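Local coordinates for protein nucleotide pyrophosphohydrolase (Bacillus cereus, PDB 5IE9) that probably hydrolyses nucleoside triphosphates to monophosphates and pyrophosphate, as a manganese-binding, all-helical member of the MazG family, at residues 69-72 against 73-77. Numbering follows the deposited sequence.
Sequences DVLF and VMICM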
ATOM      1  N   ASP C  69     -11.249   9.949  -2.460  1.00 71.91           N
ATOM      2  CA  ASP C  69     -10.072   9.901  -3.331  1.00 71.45           C
ATOM      3  C   ASP C  69      -9.702   8.471  -3.737  1.00 68.49           C
ATOM      4  O   ASP C  69      -9.444   8.204  -4.913  1.00 67.61           O
ATOM      5  CB  ASP C  69      -8.870  10.564  -2.649  1.00 73.89           C
ATOM      6  CG  ASP C  69      -8.770  12.069  -2.913  1.00 77.80           C
ATOM      7  OD1 ASP C  69      -9.491  12.624  -3.786  1.00 78.91           O
ATOM      8  OD2 ASP C  69      -7.930  12.698  -2.227  1.00 80.29           O
ATOM      9  N   VAL C  70      -9.690   7.563  -2.759  1.00 66.89           N
ATOM     10  CA  VAL C  70      -9.424   6.145  -3.003  1.00 64.96           C
ATOM     11  C   VAL C  70     -10.544   5.550  -3.855  1.00 65.41           C
ATOM     12  O   VAL C  70     -10.271   4.878  -4.850  1.00 67.04           O
ATOM     13  CB  VAL C  70      -9.224   5.345  -1.695  1.00 63.80           C
ATOM     14  CG1 VAL C  70      -8.948   3.888  -2.001  1.00 62.99           C
ATOM     15  CG2 VAL C  70      -8.050   5.899  -0.900  1.00 63.99           C
ATOM     16  N   LEU C  71     -11.790   5.847  -3.486  1.00 65.88           N
ATOM     17  CA  LEU C  71     -12.973   5.356  -4.189  1.00 65.37           C
ATOM     18  C   LEU C  71     -12.997   5.783  -5.659  1.00 65.96           C
ATOM     19  O   LEU C  71     -13.433   5.020  -6.520  1.00 66.28           O
ATOM     20  CB  LEU C  71     -14.244   5.846  -3.485  1.00 67.01           C
ATOM     21  CG  LEU C  71     -15.572   5.064  -3.409  1.00 67.82           C
ATOM     22  CD1 LEU C  71     -16.700   6.048  -3.668  1.00 69.34           C
ATOM     23  CD2 LEU C  71     -15.720   3.861  -4.337  1.00 67.43           C
ATOM     24  N   PHE C  72     -12.527   7.000  -5.940  1.00 66.77           N
ATOM     25  CA  PHE C  72     -12.487   7.518  -7.309  1.00 67.96           C
ATOM     26  C   PHE C  72     -11.575   6.673  -8.196  1.00 67.67           C
ATOM     27  O   PHE C  72     -11.978   6.279  -9.291  1.00 68.94           O
ATOM     28  CB  PHE C  72     -12.076   8.999  -7.336  1.00 68.77           C
ATOM     29  CG  PHE C  72     -11.915   9.568  -8.724  1.00 70.05           C
ATOM     30  CD1 PHE C  72     -13.024   9.970  -9.462  1.00 71.44           C
ATOM     31  CD2 PHE C  72     -10.643   9.708  -9.298  1.00 70.23           C
ATOM     32  CE1 PHE C  72     -12.876  10.502 -10.743  1.00 73.33           C
ATOM     33  CE2 PHE C  72     -10.489  10.234 -10.581  1.00 71.35           C
ATOM     34  CZ  PHE C  72     -11.609  10.629 -11.306  1.00 72.89           C
ATOM     35  N   VAL C  73     -10.364   6.392  -7.703  1.00 66.97           N
ATOM     36  CA  VAL C  73      -9.350   5.640  -8.449  1.00 66.53           C
ATOM     37  C   VAL C  73      -9.842   4.208  -8.647  1.00 67.55           C
ATOM     38  O   VAL C  73      -9.638   3.621  -9.711  1.00 69.40           O
ATOM     39  CB  VAL C  73      -7.958   5.685  -7.762  1.00 65.86           C
ATOM     40  CG1 VAL C  73      -6.903   4.929  -8.566  1.00 65.22           C
ATOM     41  CG2 VAL C  73      -7.501   7.121  -7.558  1.00 65.65           C
ATOM     42  N   MET C  74     -10.515   3.669  -7.632  1.00 67.94           N
ATOM     43  CA  MET C  74     -11.154   2.363  -7.729  1.00 68.60           C
ATOM     44  C   MET C  74     -12.179   2.311  -8.849  1.00 68.78           C
ATOM     45  O   MET C  74     -12.171   1.366  -9.641  1.00 69.09           O
ATOM     46  CB  MET C  74     -11.805   1.986  -6.414  1.00 72.78           C
ATOM     47  CG  MET C  74     -10.883   1.200  -5.514  1.00 79.10           C
ATOM     48  SD  MET C  74     -11.619   0.967  -3.892  1.00 89.46           S
ATOM     49  CE  MET C  74     -10.100   0.768  -2.972  1.00 93.19           C
ATOM     50  N   ILE C  75     -13.041   3.334  -8.915  1.00 67.58           N
ATOM     51  CA  ILE C  75     -14.061   3.434  -9.953  1.00 67.36           C
ATOM     52  C   ILE C  75     -13.382   3.523 -11.320  1.00 68.05           C
ATOM     53  O   ILE C  75     -13.768   2.815 -12.249  1.00 68.81           O
ATOM     54  CB  ILE C  75     -15.062   4.589  -9.695  1.00 68.32           C
ATOM     55  CG1 ILE C  75     -15.980   4.235  -8.516  1.00 67.71           C
ATOM     56  CG2 ILE C  75     -15.915   4.845 -10.931  1.00 69.86           C
ATOM     57  CD1 ILE C  75     -16.755   5.395  -7.919  1.00 67.88           C
ATOM     58  N   CYS C  76     -12.349   4.359 -11.413  1.00 68.13           N
ATOM     59  CA  CYS C  76     -11.508   4.447 -12.609  1.00 70.58           C
ATOM     60  C   CYS C  76     -10.967   3.080 -13.034  1.00 71.78           C
ATOM     61  O   CYS C  76     -11.135   2.685 -14.189  1.00 73.82           O
ATOM     62  CB  CYS C  76     -10.364   5.433 -12.398  1.00 69.51           C
ATOM     63  SG  CYS C  76     -10.903   7.148 -12.385  1.00 72.16           S
ATOM     64  N   MET C  77     -10.350   2.367 -12.088  1.00 71.01           N
ATOM     65  CA  MET C  77      -9.838   1.018 -12.297  1.00 71.79           C
ATOM     66  C   MET C  77     -10.944   0.112 -12.859  1.00 72.27           C
ATOM     67  O   MET C  77     -10.757  -0.537 -13.895  1.00 73.27           O
ATOM     68  CB  MET C  77      -9.270   0.483 -10.974  1.00 73.48           C
ATOM     69  CG  MET C  77      -8.830  -0.977 -10.960  1.00 77.27           C
ATOM     70  SD  MET C  77      -7.198  -1.228 -11.673  1.00 84.37           S
ATOM     71  CE  MET C  77      -6.136  -0.886 -10.267  1.00 80.80           C
TER
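Cys76 lies one turn after Phe72 on helix 62-80 and sets its sulfur over one face of the phenyl ring. SG is 3.9 Å from the ring centroid and 23° off the ring normal. It is offset toward the rim, so CE2 is its nearest ring atom, at 3.6 Å from SG. Phe72 has CG anti to its backbone N (chi1 176°), and Cys76 has SG anti to its own carbonyl carbon (chi1 -72°). The ring thus leans forward along the helix and the sulfur leans back to meet it.

Two apolar pairs repeat the same four-residue spacing. Val70 and Met74 run side by side in one direction, and CG1 of Val70 meets CE of Met74 at 3.5 Å. Leu71 and Ile75 cross at a slant, with Leu71 CD2 4.0 Å from Ile75 CD1.

The backbone keeps the alpha-helical i to i+4 hydrogen bonds, the first of them weak. Met74 N hydrogen-bonds to Val70 O at 3.0 Å. Ile75 N reaches Leu71 O, and Cys76 N reaches Phe72 O at 2.9 Å. The weak bond runs from Val73 N to Asp69 O at 3.5 Å.

Phe72 and Ile75 pack on helix 6-17, while Val73 and Cys76 touch helix 27-49. Val70 and Met74 pack on Met74 and Val70 of the second subunit, and Phe96 of that subunit meets the Phe72 ring edge-to-face.

The Asp69 side chain lies about 3 Å from the manganese that Glu37 and Glu66 bind, and the metal probably offsets the repulsion between Asp69 and Glu37. The contact thus runs from an acidic end beside the metal to largely buried apolar side chains that meet two helices and a second subunit.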